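Local coordinates for protein peroxisomal catalase A (Saccharomyces cerevisiae, PDB 1A4E) that catalyses the heme-dependent breakdown of hydrogen peroxide to water and oxygen, probably protecting the yeast cell from peroxide made by peroxisomal oxidases, at residues G61-F66 with K89-F94; I136-K141 with P417-T422; N172-H177 with D426-Q431; N191-H196 with Q246-A251. One frame throughout, in Å; residues are numbered along the deposited sequence.

Interaction 1 (G61-F66 with K89-F94). With HEM (protoporphyrin IX containing Fe), chain I.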
# COMPACT_ATOMS: atom_id res chain seq x y z
N GLY B 61 -24.90 6.75 4.62
CA GLY B 61 -24.71 7.17 6.00
C GLY B 61 -25.27 8.55 6.30
O GLY B 61 -25.65 9.29 5.41
N ALA B 62 -25.30 8.88 7.59
CA ALA B 62 -25.80 10.15 8.08
C ALA B 62 -25.37 10.35 9.52
O ALA B 62 -25.07 9.39 10.22
CB ALA B 62 -27.32 10.20 8.05
N PHE B 63 -25.28 11.61 9.94
CA PHE B 63 -24.95 11.99 11.31
C PHE B 63 -26.23 12.30 12.07
O PHE B 63 -27.27 12.59 11.49
CB PHE B 63 -24.07 13.25 11.35
CG PHE B 63 -22.70 13.07 10.73
CD1 PHE B 63 -21.65 12.54 11.50
CD2 PHE B 63 -22.48 13.43 9.39
CE1 PHE B 63 -20.39 12.36 10.92
CE2 PHE B 63 -21.22 13.25 8.83
CZ PHE B 63 -20.17 12.72 9.59
N GLY B 64 -26.14 12.21 13.40
CA GLY B 64 -27.25 12.51 14.28
C GLY B 64 -26.81 12.48 15.72
O GLY B 64 -25.69 12.88 16.04
N TYR B 65 -27.69 12.03 16.61
CA TYR B 65 -27.36 11.93 18.02
C TYR B 65 -28.15 10.83 18.71
O TYR B 65 -29.19 10.37 18.23
CB TYR B 65 -27.64 13.26 18.75
CG TYR B 65 -29.09 13.74 18.73
CD1 TYR B 65 -29.55 14.54 17.69
CD2 TYR B 65 -29.96 13.35 19.76
CE1 TYR B 65 -30.88 14.96 17.66
CE2 TYR B 65 -31.30 13.77 19.73
CZ TYR B 65 -31.74 14.57 18.68
OH TYR B 65 -33.06 14.97 18.66
N PHE B 66 -27.60 10.40 19.84
CA PHE B 66 -28.25 9.48 20.75
C PHE B 66 -28.64 10.34 21.95
O PHE B 66 -27.85 11.16 22.42
CB PHE B 66 -27.30 8.38 21.20
CG PHE B 66 -27.86 7.50 22.31
CD1 PHE B 66 -28.77 6.47 22.02
CD2 PHE B 66 -27.49 7.73 23.64
CE1 PHE B 66 -29.29 5.68 23.04
CE2 PHE B 66 -28.02 6.94 24.66
CZ PHE B 66 -28.92 5.92 24.37
N LYS B 89 -23.12 12.73 20.07
CA LYS B 89 -23.17 12.76 18.62
C LYS B 89 -22.82 11.39 18.05
O LYS B 89 -22.05 10.62 18.64
CB LYS B 89 -22.20 13.83 18.12
CG LYS B 89 -22.27 14.02 16.60
CD LYS B 89 -21.18 14.92 16.07
CE LYS B 89 -21.06 14.72 14.57
NZ LYS B 89 -20.04 15.58 14.00
N CYS B 90 -23.45 11.03 16.93
CA CYS B 90 -23.16 9.77 16.30
C CYS B 90 -23.14 9.83 14.78
O CYS B 90 -23.56 10.81 14.17
CB CYS B 90 -24.18 8.74 16.77
SG CYS B 90 -25.85 8.96 16.13
N LEU B 91 -22.61 8.77 14.16
CA LEU B 91 -22.59 8.59 12.72
C LEU B 91 -23.08 7.18 12.45
O LEU B 91 -22.58 6.22 13.03
CB LEU B 91 -21.16 8.74 12.15
CG LEU B 91 -20.86 8.20 10.73
CD1 LEU B 91 -21.59 8.99 9.66
CD2 LEU B 91 -19.37 8.29 10.50
N THR B 92 -24.04 7.01 11.54
CA THR B 92 -24.55 5.69 11.20
C THR B 92 -24.27 5.38 9.75
O THR B 92 -24.44 6.26 8.90
CB THR B 92 -26.08 5.63 11.47
OG1 THR B 92 -26.27 5.84 12.86
CG2 THR B 92 -26.69 4.30 11.07
N ARG B 93 -23.79 4.17 9.46
CA ARG B 93 -23.68 3.73 8.08
C ARG B 93 -24.58 2.50 7.97
O ARG B 93 -24.51 1.56 8.77
CB ARG B 93 -22.24 3.33 7.67
CG ARG B 93 -22.15 3.38 6.13
CD ARG B 93 -20.79 3.17 5.46
NE ARG B 93 -20.54 1.76 5.39
CZ ARG B 93 -20.58 1.04 4.27
NH1 ARG B 93 -20.81 1.49 3.06
NH2 ARG B 93 -20.48 -0.25 4.43
N PHE B 94 -25.50 2.60 7.02
CA PHE B 94 -26.39 1.52 6.64
C PHE B 94 -25.82 0.84 5.41
O PHE B 94 -25.20 1.51 4.59
CB PHE B 94 -27.75 2.04 6.30
CG PHE B 94 -28.47 2.76 7.41
CD1 PHE B 94 -29.01 2.04 8.48
CD2 PHE B 94 -28.64 4.14 7.33
CE1 PHE B 94 -29.73 2.70 9.47
CE2 PHE B 94 -29.36 4.79 8.33
CZ PHE B 94 -29.91 4.08 9.39
CHA HEM I . -18.47 -5.27 8.17
CHB HEM I . -15.99 -9.13 9.56
CHC HEM I . -19.95 -10.94 11.54
CHD HEM I . -22.08 -6.66 11.05
C1A HEM I . -17.49 -6.24 8.24
C2A HEM I . -16.13 -6.04 7.79
C3A HEM I . -15.41 -7.09 8.26
C4A HEM I . -16.33 -7.94 8.96
CMA HEM I . -13.90 -7.31 8.15
CAA HEM I . -15.60 -4.85 7.01
CBA HEM I . -14.87 -3.93 7.97
CGA HEM I . -14.26 -2.70 7.33
O1A HEM I . -13.57 -2.79 6.32
O2A HEM I . -14.48 -1.63 7.88
C1B HEM I . -16.85 -9.95 10.25
C2B HEM I . -16.48 -11.24 10.78
C3B HEM I . -17.63 -11.82 11.25
C4B HEM I . -18.68 -10.84 11.02
CMB HEM I . -15.05 -11.78 10.74
CAB HEM I . -17.85 -13.08 11.84
CBB HEM I . -16.84 -14.03 12.34
C1C HEM I . -20.88 -9.92 11.61
C2C HEM I . -22.06 -9.97 12.43
C3C HEM I . -22.64 -8.73 12.35
C4C HEM I . -21.80 -7.95 11.47
CMC HEM I . -22.50 -11.17 13.25
CAC HEM I . -23.77 -8.27 13.02
CBC HEM I . -23.88 -8.24 14.46
C1D HEM I . -21.29 -5.91 10.20
C2D HEM I . -21.61 -4.58 9.75
C3D HEM I . -20.61 -4.20 8.92
C4D HEM I . -19.67 -5.30 8.87
CMD HEM I . -22.82 -3.73 10.14
CAD HEM I . -20.52 -2.91 8.14
CBD HEM I . -19.82 -1.78 8.87
CGD HEM I . -19.84 -0.52 8.03
O1D HEM I . -20.92 -0.03 7.72
O2D HEM I . -18.78 -0.02 7.66
NA HEM I . -17.60 -7.40 8.98
NB HEM I . -18.19 -9.69 10.43
NC HEM I . -20.70 -8.67 11.06
ND HEM I . -20.09 -6.34 9.66
FE HEM I . -19.16 -8.04 9.99
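Phe63 and Leu91 form a non-hydrogen-bonded pair on neighbouring antiparallel strands, 59-68 and 87-95, of the beta barrel at the heart of the catalase fold. Side-chain packing is tight here: Leu91 CD1 sits over one face of the Phe63 ring, 3.9 Å from its centroid and 16° off the normal, displaced toward the rim. The same methyl also rests 3.5 Å from Ala62 O. On the other face of the sheet lie Ala62, Thr92 and Cys90. Ala62 and Thr92 exchange two backbone hydrogen bonds, and the one from Thr92 N to Ala62 O is almost straight (177°). Gly64 and Cys90 exchange two more. Cys90 SG approaches Tyr65 N to 3.6 Å.

The Tyr65-Lys89 pair is looser and partly exposed to solvent. The extended chain of Lys89 slants past the Phe63 ring, bringing CE to 3.8 Å from CD1 of that phenylalanine, whereas the ring of Tyr65 turns from the partner strand and meets Arg87 in a cation-pi contact. At the buried end, the barrel wall reaches the heme pocket through Arg93, whose NH2 bonds to the backbone oxygen of the catalytic His56. Its chain bends at chi3 (82°), and Arg93 NE donates to the propionate oxygen HEM O1D, 3.0 Å away.

Interaction 2 (I136-K141 with P417-T422)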
# COMPACT_ATOMS: atom_id res chain seq x y z
N ILE B 136 -23.97 -17.92 11.18
CA ILE B 136 -22.97 -18.80 11.75
C ILE B 136 -22.75 -18.59 13.24
O ILE B 136 -23.10 -17.55 13.80
CB ILE B 136 -21.58 -18.61 11.02
CG1 ILE B 136 -21.16 -17.15 11.08
CG2 ILE B 136 -21.67 -19.09 9.57
CD1 ILE B 136 -19.71 -16.90 10.62
N ARG B 137 -22.20 -19.61 13.89
CA ARG B 137 -21.79 -19.53 15.29
C ARG B 137 -20.34 -20.01 15.44
O ARG B 137 -19.81 -20.11 16.55
CB ARG B 137 -22.75 -20.36 16.16
CG ARG B 137 -22.84 -21.86 15.92
CD ARG B 137 -23.83 -22.42 16.92
NE ARG B 137 -23.89 -23.87 16.88
CZ ARG B 137 -24.84 -24.59 17.47
NH1 ARG B 137 -25.83 -24.04 18.16
NH2 ARG B 137 -24.81 -25.91 17.34
N ASP B 138 -19.68 -20.29 14.31
CA ASP B 138 -18.25 -20.60 14.25
C ASP B 138 -17.56 -19.52 13.43
O ASP B 138 -17.91 -19.32 12.26
CB ASP B 138 -17.97 -21.92 13.58
CG ASP B 138 -18.23 -23.11 14.48
OD1 ASP B 138 -17.48 -23.31 15.42
OD2 ASP B 138 -19.19 -23.83 14.23
N PRO B 139 -16.58 -18.79 13.99
CA PRO B 139 -15.90 -17.69 13.31
C PRO B 139 -15.13 -18.08 12.04
O PRO B 139 -15.05 -17.31 11.08
CB PRO B 139 -15.04 -17.11 14.40
CG PRO B 139 -14.74 -18.27 15.31
CD PRO B 139 -16.08 -18.99 15.35
N SER B 140 -14.61 -19.31 12.04
CA SER B 140 -13.85 -19.86 10.92
C SER B 140 -14.67 -20.09 9.66
O SER B 140 -14.16 -20.14 8.54
CB SER B 140 -13.23 -21.16 11.35
OG SER B 140 -14.26 -21.99 11.86
N LYS B 141 -15.97 -20.23 9.88
CA LYS B 141 -16.94 -20.45 8.83
C LYS B 141 -17.16 -19.16 8.04
O LYS B 141 -17.65 -19.23 6.91
CB LYS B 141 -18.23 -20.90 9.50
CG LYS B 141 -18.97 -22.11 8.97
CD LYS B 141 -18.36 -23.40 9.43
CE LYS B 141 -18.87 -23.97 10.74
NZ LYS B 141 -19.91 -24.96 10.52
N PRO B 417 -9.58 -27.23 20.39
CA PRO B 417 -9.98 -27.01 19.01
C PRO B 417 -11.44 -27.40 18.89
O PRO B 417 -11.76 -28.59 18.92
CB PRO B 417 -9.05 -27.90 18.21
CG PRO B 417 -7.91 -28.22 19.14
CD PRO B 417 -8.62 -28.33 20.47
N TYR B 418 -12.36 -26.45 18.76
CA TYR B 418 -13.77 -26.78 18.73
C TYR B 418 -14.52 -26.20 17.54
O TYR B 418 -14.34 -25.05 17.16
CB TYR B 418 -14.39 -26.30 20.04
CG TYR B 418 -15.83 -26.72 20.31
CD1 TYR B 418 -16.12 -28.04 20.69
CD2 TYR B 418 -16.86 -25.79 20.19
CE1 TYR B 418 -17.44 -28.41 20.95
CE2 TYR B 418 -18.17 -26.15 20.45
CZ TYR B 418 -18.46 -27.46 20.82
OH TYR B 418 -19.76 -27.81 21.09
N HIS B 419 -15.36 -27.07 16.98
CA HIS B 419 -16.24 -26.75 15.87
C HIS B 419 -17.65 -26.96 16.39
O HIS B 419 -18.11 -28.09 16.57
CB HIS B 419 -15.92 -27.67 14.70
CG HIS B 419 -16.85 -27.64 13.49
ND1 HIS B 419 -16.78 -28.48 12.46
CD2 HIS B 419 -17.91 -26.81 13.25
CE1 HIS B 419 -17.75 -28.20 11.62
NE2 HIS B 419 -18.43 -27.19 12.11
N TRP B 420 -18.34 -25.85 16.62
CA TRP B 420 -19.70 -25.84 17.12
C TRP B 420 -20.71 -26.16 16.01
O TRP B 420 -21.57 -25.35 15.66
CB TRP B 420 -19.95 -24.46 17.74
CG TRP B 420 -21.02 -24.36 18.83
CD1 TRP B 420 -21.71 -25.45 19.30
CD2 TRP B 420 -21.39 -23.20 19.46
NE1 TRP B 420 -22.50 -24.99 20.23
CE2 TRP B 420 -22.35 -23.67 20.36
CE3 TRP B 420 -21.06 -21.85 19.42
CZ2 TRP B 420 -23.00 -22.79 21.23
CZ3 TRP B 420 -21.71 -20.97 20.29
CH2 TRP B 420 -22.67 -21.44 21.19
N ALA B 421 -20.60 -27.36 15.43
CA ALA B 421 -21.49 -27.83 14.37
C ALA B 421 -22.95 -27.89 14.80
O ALA B 421 -23.22 -27.82 16.00
CB ALA B 421 -21.03 -29.22 13.99
N THR B 422 -23.91 -27.97 13.87
CA THR B 422 -25.33 -28.10 14.22
C THR B 422 -25.52 -29.22 15.23
O THR B 422 -25.08 -30.36 15.04
CB THR B 422 -26.20 -28.43 12.98
OG1 THR B 422 -25.80 -27.52 11.97
CG2 THR B 422 -27.71 -28.31 13.22
O HOH W 1 -21.65 -24.72 12.97
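Arg137 lays its side chain over the indole of Trp420, the central residue of an inverse gamma turn just after strand 411-418, in the wrapping region that leads from the catalase barrel to the C-terminal helices. With CG between the backbone N and the carbonyl carbon (chi1 62°), the arginine runs out extended as far as NE. Its CB begins the contact 4.0 Å from Trp420 CE3. CG touches both that carbon and Trp420 O, and Arg137 CD lies 3.6 Å from Trp420 CD2, over the six-membered ring in a CH-pi contact. Arg137 NE donates to Trp420 O at 3.0 Å, an almost straight bond (170°) whose donor stands above the carbonyl plane. CZ then lies 3.8 Å from the centroid of the Trp420 five-membered ring; the planes differ by 13°, which defines a stacked cation-pi pair. At the tip, Arg137 NH2 donates to Ala421 O at 2.8 Å. NH1 forms a salt bridge with Asp281, and NH2 also engages Ser423 and Asp428. Together these bonds fix the guanidinium's rotation on the indole.

Next along the chain, Asp138 OD1 accepts a hydrogen bond from Trp420 N on its syn lone pair. Asp138 also opens a type I turn ending at Lys141, whose NZ binds Asn172. His419 ND1 is held by Glu18 of the second subunit, and Lys141 NZ donates to His419 NE2 at 3.1 Å, tilted from the imidazole plane.

Interaction 3 (N172-H177 with D426-Q431)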
# COMPACT_ATOMS: atom_id res chain seq x y z
N ASN B 172 -23.56 -26.86 9.05
CA ASN B 172 -23.82 -25.44 8.83
C ASN B 172 -25.30 -25.10 8.92
O ASN B 172 -25.64 -23.92 8.96
CB ASN B 172 -23.33 -25.00 7.46
CG ASN B 172 -21.86 -25.26 7.19
OD1 ASN B 172 -21.04 -25.35 8.09
ND2 ASN B 172 -21.49 -25.39 5.93
N GLN B 173 -26.21 -26.09 9.00
CA GLN B 173 -27.67 -25.93 8.97
C GLN B 173 -28.13 -25.12 10.18
O GLN B 173 -29.36 -24.74 10.17
CB GLN B 173 -28.34 -27.30 8.99
CG GLN B 173 -27.95 -28.18 7.81
CD GLN B 173 -28.62 -29.56 7.84
OE1 GLN B 173 -29.37 -29.85 8.76
NE2 GLN B 173 -28.38 -30.43 6.88
N VAL B 174 -27.35 -24.79 11.18
CA VAL B 174 -27.70 -23.89 12.28
C VAL B 174 -27.99 -22.48 11.75
O VAL B 174 -28.49 -21.61 12.46
CB VAL B 174 -26.52 -23.94 13.33
CG1 VAL B 174 -25.26 -23.26 12.83
CG2 VAL B 174 -26.98 -23.28 14.61
N ALA B 175 -27.72 -22.24 10.46
CA ALA B 175 -28.04 -21.01 9.76
C ALA B 175 -29.52 -20.83 9.45
O ALA B 175 -29.93 -19.73 9.10
CB ALA B 175 -27.30 -20.97 8.44
N ILE B 176 -30.33 -21.89 9.62
CA ILE B 176 -31.74 -21.92 9.23
C ILE B 176 -32.63 -20.84 9.85
O ILE B 176 -33.50 -20.32 9.13
CB ILE B 176 -32.21 -23.41 9.53
CG1 ILE B 176 -33.15 -23.85 8.40
CG2 ILE B 176 -32.82 -23.58 10.91
CD1 ILE B 176 -34.43 -23.08 8.06
N HIS B 177 -32.43 -20.42 11.11
CA HIS B 177 -33.21 -19.34 11.72
C HIS B 177 -32.97 -18.06 10.92
O HIS B 177 -33.92 -17.36 10.57
CB HIS B 177 -32.75 -19.16 13.17
CG HIS B 177 -33.57 -18.24 14.07
ND1 HIS B 177 -33.30 -17.95 15.34
CD2 HIS B 177 -34.70 -17.53 13.73
CE1 HIS B 177 -34.19 -17.11 15.77
NE2 HIS B 177 -35.04 -16.86 14.80
N ASP B 426 -33.51 -31.11 17.89
CA ASP B 426 -34.28 -30.03 17.32
C ASP B 426 -33.97 -28.64 17.87
O ASP B 426 -34.57 -27.66 17.41
CB ASP B 426 -35.74 -30.39 17.53
CG ASP B 426 -36.66 -29.69 16.55
OD1 ASP B 426 -36.45 -29.84 15.34
OD2 ASP B 426 -37.57 -29.01 17.01
N VAL B 427 -33.02 -28.52 18.81
CA VAL B 427 -32.69 -27.25 19.45
C VAL B 427 -32.31 -26.12 18.48
O VAL B 427 -32.66 -24.96 18.73
CB VAL B 427 -31.56 -27.56 20.49
CG1 VAL B 427 -30.27 -28.00 19.79
CG2 VAL B 427 -31.33 -26.33 21.37
N ASP B 428 -31.64 -26.43 17.37
CA ASP B 428 -31.27 -25.43 16.38
C ASP B 428 -32.29 -25.23 15.27
O ASP B 428 -32.05 -24.49 14.33
CB ASP B 428 -29.93 -25.81 15.76
CG ASP B 428 -28.77 -25.85 16.76
OD1 ASP B 428 -28.81 -25.17 17.78
OD2 ASP B 428 -27.81 -26.57 16.51
N PHE B 429 -33.44 -25.90 15.39
CA PHE B 429 -34.54 -25.73 14.45
C PHE B 429 -35.79 -25.18 15.11
O PHE B 429 -36.65 -24.64 14.42
CB PHE B 429 -34.87 -27.07 13.78
CG PHE B 429 -33.85 -27.46 12.72
CD1 PHE B 429 -32.66 -28.09 13.08
CD2 PHE B 429 -34.10 -27.15 11.38
CE1 PHE B 429 -31.71 -28.39 12.11
CE2 PHE B 429 -33.15 -27.47 10.41
CZ PHE B 429 -31.95 -28.09 10.77
N VAL B 430 -35.88 -25.27 16.44
CA VAL B 430 -37.02 -24.80 17.21
C VAL B 430 -37.41 -23.35 16.92
O VAL B 430 -38.55 -23.09 16.52
CB VAL B 430 -36.71 -25.01 18.73
CG1 VAL B 430 -37.66 -24.27 19.66
CG2 VAL B 430 -36.96 -26.46 19.05
N GLN B 431 -36.48 -22.40 17.08
CA GLN B 431 -36.77 -20.98 16.87
C GLN B 431 -37.07 -20.60 15.43
O GLN B 431 -37.81 -19.64 15.20
CB GLN B 431 -35.60 -20.15 17.36
CG GLN B 431 -35.48 -20.26 18.87
CD GLN B 431 -34.45 -19.33 19.48
OE1 GLN B 431 -33.78 -18.58 18.77
NE2 GLN B 431 -34.29 -19.34 20.80
O HOH W 2 -30.91 -22.02 13.63
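His177 turns one ring face to Gln431, whose CB stands 4.0 Å from the imidazole centroid and 25° off the normal, a CH-pi contact offset toward the rim. The glutamine amide is nearly perpendicular to that ring (83° between planes), and Gln431 OE1 comes within 3.4 Å of His177 CE1. Neither polar end depends on this approach: His177 ND1 bonds to Thr283 O, and Gln431 OE1 accepts from Val285 N, so both side chains are tied to the same loop.

Phe429 is met from two directions. The side chain of Ile176 crosses it at about a right angle, with CG2 placed 3.8 Å from Phe429 CD2. Gln173 comes to the ring edge, where its OE1 lies 3.7 Å from Phe429 CZ; the amide stands almost upright to the ring (86°), while Gln173 NE2 is engaged by Thr168 O. These side chains join the 3-10 turn that runs into helix 176-182 to the residues leading into helix 430-440, the first of the C-terminal helices.

Val174 crosses Asp428 obliquely, with CG2 at 3.8 Å from the carboxylate carbon CG. That buried carboxylate is satisfied elsewhere, by a salt bridge to Lys284 and a bond from Ser423 N among others. The segments share no direct hydrogen bond, but water 2 bridges their backbones, donating to Val174 O at 2.7 Å and to Asp428 O at 2.8 Å, while accepting a weak bond from His177 N.

Interaction 4 (N191-H196 with Q246-A251)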
# COMPACT_ATOMS: atom_id res chain seq x y z
N ASN B 191 -36.84 0.83 2.85
CA ASN B 191 -35.76 1.78 3.00
C ASN B 191 -35.07 1.57 4.35
O ASN B 191 -35.50 0.72 5.15
CB ASN B 191 -36.30 3.20 2.91
CG ASN B 191 -37.45 3.53 3.84
OD1 ASN B 191 -37.31 3.58 5.05
ND2 ASN B 191 -38.63 3.76 3.29
N TYR B 192 -34.01 2.33 4.63
CA TYR B 192 -33.26 2.23 5.88
C TYR B 192 -33.97 2.77 7.11
O TYR B 192 -33.65 2.40 8.24
CB TYR B 192 -31.92 2.95 5.73
CG TYR B 192 -30.97 2.27 4.74
CD1 TYR B 192 -30.77 0.89 4.81
CD2 TYR B 192 -30.30 3.03 3.77
CE1 TYR B 192 -29.92 0.26 3.91
CE2 TYR B 192 -29.44 2.40 2.87
CZ TYR B 192 -29.26 1.02 2.95
OH TYR B 192 -28.42 0.38 2.05
N ARG B 193 -34.94 3.65 6.89
CA ARG B 193 -35.74 4.23 7.96
C ARG B 193 -36.83 3.29 8.45
O ARG B 193 -37.47 3.54 9.47
CB ARG B 193 -36.38 5.52 7.46
CG ARG B 193 -35.34 6.56 7.07
CD ARG B 193 -35.86 7.48 5.98
NE ARG B 193 -37.11 8.10 6.35
CZ ARG B 193 -38.19 8.05 5.56
NH1 ARG B 193 -38.19 7.44 4.38
NH2 ARG B 193 -39.30 8.61 5.99
N SER B 194 -37.05 2.19 7.74
CA SER B 194 -38.13 1.27 8.04
C SER B 194 -37.66 -0.11 8.48
O SER B 194 -38.31 -1.11 8.18
CB SER B 194 -39.00 1.16 6.80
OG SER B 194 -39.56 2.41 6.42
N MET B 195 -36.52 -0.17 9.19
CA MET B 195 -35.97 -1.43 9.69
C MET B 195 -35.38 -1.28 11.08
O MET B 195 -35.10 -0.18 11.54
CB MET B 195 -34.87 -1.96 8.75
CG MET B 195 -33.75 -0.98 8.47
SD MET B 195 -32.37 -1.67 7.52
CE MET B 195 -31.06 -1.01 8.50
N HIS B 196 -35.22 -2.41 11.77
CA HIS B 196 -34.64 -2.42 13.10
C HIS B 196 -33.15 -2.72 13.06
O HIS B 196 -32.64 -3.19 12.05
CB HIS B 196 -35.30 -3.48 13.98
CG HIS B 196 -36.79 -3.29 14.19
ND1 HIS B 196 -37.43 -2.14 14.36
CD2 HIS B 196 -37.72 -4.29 14.23
CE1 HIS B 196 -38.71 -2.40 14.52
NE2 HIS B 196 -38.87 -3.70 14.43
N GLN B 246 -31.08 7.66 -1.77
CA GLN B 246 -31.89 8.81 -2.11
C GLN B 246 -32.97 9.06 -1.06
O GLN B 246 -33.23 10.21 -0.70
CB GLN B 246 -32.53 8.56 -3.45
CG GLN B 246 -33.28 9.77 -3.93
CD GLN B 246 -33.79 9.66 -5.34
OE1 GLN B 246 -34.55 10.52 -5.78
NE2 GLN B 246 -33.42 8.66 -6.14
N ASP B 247 -33.59 7.98 -0.55
CA ASP B 247 -34.61 8.09 0.47
C ASP B 247 -34.07 8.70 1.76
O ASP B 247 -34.69 9.61 2.32
CB ASP B 247 -35.18 6.69 0.74
CG ASP B 247 -36.18 6.69 1.88
OD1 ASP B 247 -37.34 7.04 1.68
OD2 ASP B 247 -35.79 6.36 2.99
N LEU B 248 -32.92 8.21 2.24
CA LEU B 248 -32.32 8.70 3.45
C LEU B 248 -31.88 10.15 3.31
O LEU B 248 -32.17 10.96 4.19
CB LEU B 248 -31.12 7.83 3.82
CG LEU B 248 -30.37 8.16 5.11
CD1 LEU B 248 -31.28 8.08 6.33
CD2 LEU B 248 -29.22 7.18 5.25
N PHE B 249 -31.23 10.47 2.17
CA PHE B 249 -30.74 11.82 1.92
C PHE B 249 -31.87 12.83 1.89
O PHE B 249 -31.80 13.85 2.57
CB PHE B 249 -29.98 11.91 0.58
CG PHE B 249 -29.22 13.22 0.46
CD1 PHE B 249 -27.94 13.32 1.00
CD2 PHE B 249 -29.82 14.34 -0.14
CE1 PHE B 249 -27.25 14.53 0.95
CE2 PHE B 249 -29.13 15.55 -0.19
CZ PHE B 249 -27.85 15.64 0.36
N GLU B 250 -32.92 12.56 1.10
CA GLU B 250 -34.05 13.46 1.00
C GLU B 250 -34.87 13.57 2.27
O GLU B 250 -35.35 14.66 2.56
CB GLU B 250 -34.96 13.03 -0.13
CG GLU B 250 -34.33 13.39 -1.47
CD GLU B 250 -35.07 12.89 -2.70
OE1 GLU B 250 -36.08 12.20 -2.57
OE2 GLU B 250 -34.62 13.18 -3.81
N ALA B 251 -35.03 12.49 3.06
CA ALA B 251 -35.77 12.57 4.31
C ALA B 251 -35.14 13.57 5.26
O ALA B 251 -35.82 14.46 5.78
CB ALA B 251 -35.80 11.21 4.98
O HOH W 3 -33.36 4.96 3.27
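Arg193, in the loop that follows helix 176-182, is joined to Asp247 of helix 243-253 by a salt bridge that ties loop to helix within the catalase domain. A single nitrogen carries it: Arg193 NH1 lies 2.9 Å from Asp247 OD1 and donates a hydrogen bond of 3.0 Å to Asp247 OD2. The bond to OD2 is nearly straight (166°), lies in the guanidinium plane and uses the syn lone pair, although the carboxylate plane is twisted 38° from that of the guanidinium. With CG anti to the backbone N (chi1 175°), Asp247 carries its carboxylate out toward the loop.

One helical turn beyond Asp247, Ala251 places CB over a face of the guanidinium, 3.6 Å from Arg193 NE and displaced toward the rim. The arginine head is therefore bounded by charge at its edge and by a methyl group over one face. The aliphatic part of the arginine runs close as well, with Arg193 CD 3.2 Å from Asp247 OD2.

That oxygen has further neighbours. It accepts a 2.8 Å bond from water 3, which in turn accepts from Tyr192 N, giving a second, water-mediated link between loop and helix. Asn191 CB packs against it too, while the Asn191 amide turns to its own loop, where Asn191 OD1 accepts a hydrogen bond from Ser194 OG at 2.9 Å.

Nearby, Leu248 and Met195 both pack on Phe94 of strand 87-95, on whose ring Tyr192 stacks. Arg193 O is bound by Thr221 at the end of strand 212-221, and Phe249 packs against Thr155 of the second subunit.

In the fold
The contacts form two touching pairs, interactions 1 and 4 and interactions 2 and 3. The first pair, with centres 13 Å apart, meets at Phe94, whose CB is 3.6 Å from Tyr192 CD1. In the second, with centres 14 Å apart, Arg137 NH2 and Asp428 OD2 form a salt bridge at 3.2 Å, and the segments alternate along the chain. Interactions 1 and 2 lie on opposite sides of the chain's centre, about 18 Å apart at their nearest atoms. Of the four, interaction 1 binds the heme directly, through Arg93, whose side chain is about 9 Å from that of the axial ligand Tyr341; in interaction 2, Pro139 lines the heme pocket.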